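DNA endonuclease i-cvui (Chlorella vulgaris, PDB 5A78) is a LAGLIDADG homing endonuclease of the chloroplast that recognises a long DNA target and cuts it to drive intron homing. Local coordinates at a contact of chain A with DNA. Residues are numbered along the deposited sequence; one frame, centred on the assembly and turned at random.

A contact of chain A with DNA. Residues 34-36, 119. With nucleotides of chain B.
I-CvuI belongs to the LAGLIDADG homing endonucleases, which lay a beta-sheet saddle in the major groove of their target. Here the loop joining strands 23-31 and 39-50 meets the 5' end of DNA chain B, and Lys119 adds a charge from a second loop.

Polar base readout falls to Asp34. Its CG is tucked between the main-chain N and C (chi1 48°). This points the carboxylate at the Hoogsteen edge of paired DC2, in the major groove. The exocyclic amino N4 of DC2 donates to Asp34 OD2 at 3.1 Å. N4 approaches OD2 almost end-on, but the bond is bent, with 138° at the hydrogen. An acceptor here suits the amino group of cytosine. Tyr35 adds an apolar touch on a second base. In the ring plane, the edge at Tyr35 CE1 points at C8 of DA3, 3.8 Å away.

On the backbone side, Tyr35 packs mainly on the sugar of DC2. Its CG lies anti to the carbonyl carbon, and the ring reaches along this sugar towards DA3. C5' of DC2 stands 4.1 Å above the Tyr35 ring plane, over its centre. Tyr35 CZ packs on the sugar carbon C2' of DC2 at 3.6 Å. The phenol OH lies near the phosphate oxygen OP2 of DA3. An alanine here would probably lose the packing on the DC2 sugar and the edge contact with DA3, leaving the DNA strand less firmly placed.

Other backbone contacts centre on the phosphate of DC2. The main-chain N of Leu36 donates to OP2 of DC2 at 2.7 Å, almost straight at 167°. The Leu36 side chain lies beside the same phosphate, and its CD2 touches C5' of DT1. Lys119 bends at its last torsion and brings NZ to 3.7 Å from OP1 of DC2, a long salt bridge. Its hydrogen bond to O5' is weak. At the 5' end of the DNA strand, the 5'-hydroxyl O5' of DT1 can donate a hydrogen bond to the main-chain O of Asp34 at 2.7 Å.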
ATOM      1  N   ASP A  34     -31.105  -6.640  18.375  1.00 37.22           N
ATOM      2  CA  ASP A  34     -32.337  -5.909  18.148  1.00 38.75           C
ATOM      3  C   ASP A  34     -32.841  -6.050  16.710  1.00 37.59           C
ATOM      4  O   ASP A  34     -33.960  -5.618  16.398  1.00 39.20           O
ATOM      5  CB  ASP A  34     -32.147  -4.434  18.530  1.00 32.20           C
ATOM      6  CG  ASP A  34     -30.879  -3.829  17.931  1.00 43.43           C
ATOM      7  OD1 ASP A  34     -29.905  -4.577  17.700  1.00 38.68           O
ATOM      8  OD2 ASP A  34     -30.829  -2.592  17.734  1.00 52.01           O
ATOM      9  N   TYR A  35     -32.036  -6.665  15.843  1.00 33.75           N
ATOM     10  CA  TYR A  35     -32.535  -7.121  14.537  1.00 38.09           C
ATOM     11  C   TYR A  35     -33.498  -8.293  14.721  1.00 32.42           C
ATOM     12  O   TYR A  35     -33.273  -9.149  15.580  1.00 31.86           O
ATOM     13  CB  TYR A  35     -31.396  -7.573  13.612  1.00 37.58           C
ATOM     14  CG  TYR A  35     -30.666  -6.490  12.843  1.00 39.61           C
ATOM     15  CD1 TYR A  35     -30.304  -5.279  13.446  1.00 35.98           C
ATOM     16  CD2 TYR A  35     -30.293  -6.702  11.513  1.00 33.57           C
ATOM     17  CE1 TYR A  35     -29.611  -4.306  12.732  1.00 34.87           C
ATOM     18  CE2 TYR A  35     -29.606  -5.740  10.798  1.00 35.76           C
ATOM     19  CZ  TYR A  35     -29.262  -4.548  11.408  1.00 37.37           C
ATOM     20  OH  TYR A  35     -28.581  -3.614  10.668  1.00 34.95           O
ATOM     21  N   LEU A  36     -34.551  -8.346  13.913  1.00 32.31           N
ATOM     22  CA  LEU A  36     -35.445  -9.510  13.931  1.00 34.42           C
ATOM     23  C   LEU A  36     -34.662 -10.795  13.677  1.00 34.63           C
ATOM     24  O   LEU A  36     -34.689 -11.721  14.489  1.00 35.19           O
ATOM     25  CB  LEU A  36     -36.559  -9.389  12.888  1.00 33.83           C
ATOM     26  CG  LEU A  36     -37.811  -8.537  13.115  1.00 35.36           C
ATOM     27  CD1 LEU A  36     -39.000  -9.199  12.414  1.00 23.54           C
ATOM     28  CD2 LEU A  36     -38.097  -8.306  14.595  1.00 39.01           C
ATOM     29  N   LYS A 119     -34.449  -7.898   5.167  1.00 31.38           N
ATOM     30  CA  LYS A 119     -35.453  -8.413   6.111  1.00 36.61           C
ATOM     31  C   LYS A 119     -35.894  -9.840   5.732  1.00 35.94           C
ATOM     32  O   LYS A 119     -36.152 -10.677   6.592  1.00 37.75           O
ATOM     33  CB  LYS A 119     -36.704  -7.518   6.172  1.00 39.27           C
ATOM     34  CG  LYS A 119     -36.498  -6.059   6.602  1.00 45.53           C
ATOM     35  CD  LYS A 119     -37.785  -5.254   6.330  1.00 37.25           C
ATOM     36  CE  LYS A 119     -37.652  -3.781   6.690  1.00 39.07           C
ATOM     37  NZ  LYS A 119     -37.382  -3.566   8.143  1.00 38.90           N
TER
ATOM     38  O5'  DT B   1     -36.372  -4.527  16.974  1.00 38.48           O
ATOM     39  C5'  DT B   1     -37.502  -4.753  16.132  1.00 37.44           C
ATOM     40  C4'  DT B   1     -37.330  -4.049  14.798  1.00 37.47           C
ATOM     41  O4'  DT B   1     -37.224  -2.620  15.016  1.00 38.16           O
ATOM     42  C3'  DT B   1     -36.075  -4.438  14.011  1.00 36.59           C
ATOM     43  O3'  DT B   1     -36.323  -4.301  12.620  1.00 34.39           O
ATOM     44  C2'  DT B   1     -35.062  -3.401  14.488  1.00 37.70           C
ATOM     45  C1'  DT B   1     -35.948  -2.167  14.589  1.00 36.83           C
ATOM     46  N1   DT B   1     -35.461  -1.140  15.550  1.00 37.22           N
ATOM     47  C2   DT B   1     -35.198   0.126  15.082  1.00 38.01           C
ATOM     48  O2   DT B   1     -35.330   0.444  13.907  1.00 36.75           O
ATOM     49  N3   DT B   1     -34.768   1.014  16.036  1.00 38.50           N
ATOM     50  C4   DT B   1     -34.584   0.768  17.391  1.00 41.38           C
ATOM     51  O4   DT B   1     -34.197   1.639  18.178  1.00 41.03           O
ATOM     52  C5   DT B   1     -34.883  -0.580  17.819  1.00 39.17           C
ATOM     53  C7   DT B   1     -34.719  -0.958  19.266  1.00 36.36           C
ATOM     54  C6   DT B   1     -35.303  -1.465  16.887  1.00 38.25           C
ATOM     55  P    DC B   2     -35.714  -5.354  11.572  1.00 38.57           P
ATOM     56  OP1  DC B   2     -36.893  -5.982  10.917  1.00 43.53           O
ATOM     57  OP2  DC B   2     -34.690  -6.190  12.256  1.00 33.06           O
ATOM     58  O5'  DC B   2     -34.965  -4.453  10.490  1.00 36.77           O
ATOM     59  C5'  DC B   2     -33.590  -4.159  10.669  1.00 40.25           C
ATOM     60  C4'  DC B   2     -33.277  -2.703  10.359  1.00 39.27           C
ATOM     61  O4'  DC B   2     -33.435  -1.912  11.563  1.00 40.83           O
ATOM     62  C3'  DC B   2     -31.839  -2.461   9.869  1.00 36.81           C
ATOM     63  O3'  DC B   2     -31.838  -1.868   8.572  1.00 36.40           O
ATOM     64  C2'  DC B   2     -31.217  -1.528  10.914  1.00 36.11           C
ATOM     65  C1'  DC B   2     -32.425  -0.922  11.612  1.00 38.16           C
ATOM     66  N1   DC B   2     -32.133  -0.584  13.046  1.00 33.72           N
ATOM     67  C2   DC B   2     -31.783   0.716  13.400  1.00 36.06           C
ATOM     68  O2   DC B   2     -31.762   1.601  12.531  1.00 38.01           O
ATOM     69  N3   DC B   2     -31.490   0.982  14.695  1.00 40.23           N
ATOM     70  C4   DC B   2     -31.523   0.006  15.604  1.00 39.88           C
ATOM     71  N4   DC B   2     -31.236   0.317  16.879  1.00 39.31           N
ATOM     72  C5   DC B   2     -31.854  -1.325  15.249  1.00 35.43           C
ATOM     73  C6   DC B   2     -32.137  -1.570  13.977  1.00 36.88           C
ATOM     74  P    DA B   3     -30.678  -2.231   7.518  1.00 41.28           P
ATOM     75  OP1  DA B   3     -31.186  -1.872   6.174  1.00 39.24           O
ATOM     76  OP2  DA B   3     -30.187  -3.605   7.801  1.00 41.40           O
ATOM     77  O5'  DA B   3     -29.459  -1.262   7.908  1.00 44.13           O
ATOM     78  C5'  DA B   3     -29.633   0.139   7.876  1.00 38.33           C
ATOM     79  C4'  DA B   3     -28.461   0.843   8.535  1.00 38.66           C
ATOM     80  O4'  DA B   3     -28.690   0.965   9.960  1.00 41.61           O
ATOM     81  C3'  DA B   3     -27.099   0.148   8.388  1.00 38.56           C
ATOM     82  O3'  DA B   3     -26.151   1.120   8.053  1.00 39.01           O
ATOM     83  C2'  DA B   3     -26.837  -0.386   9.796  1.00 35.45           C
ATOM     84  C1'  DA B   3     -27.473   0.726  10.608  1.00 38.82           C
ATOM     85  N9   DA B   3     -27.729   0.387  12.001  1.00 36.20           N
ATOM     86  C8   DA B   3     -28.150  -0.811  12.494  1.00 35.99           C
ATOM     87  N7   DA B   3     -28.274  -0.830  13.796  1.00 36.59           N
ATOM     88  C5   DA B   3     -27.921   0.447  14.181  1.00 37.20           C
ATOM     89  C6   DA B   3     -27.865   1.078  15.437  1.00 37.03           C
ATOM     90  N6   DA B   3     -28.167   0.463  16.586  1.00 38.07           N
ATOM     91  N1   DA B   3     -27.468   2.369  15.470  1.00 39.72           N
ATOM     92  C2   DA B   3     -27.156   2.985  14.318  1.00 37.99           C
ATOM     93  N3   DA B   3     -27.177   2.497  13.079  1.00 40.20           N
ATOM     94  C4   DA B   3     -27.579   1.210  13.082  1.00 37.20           C
TER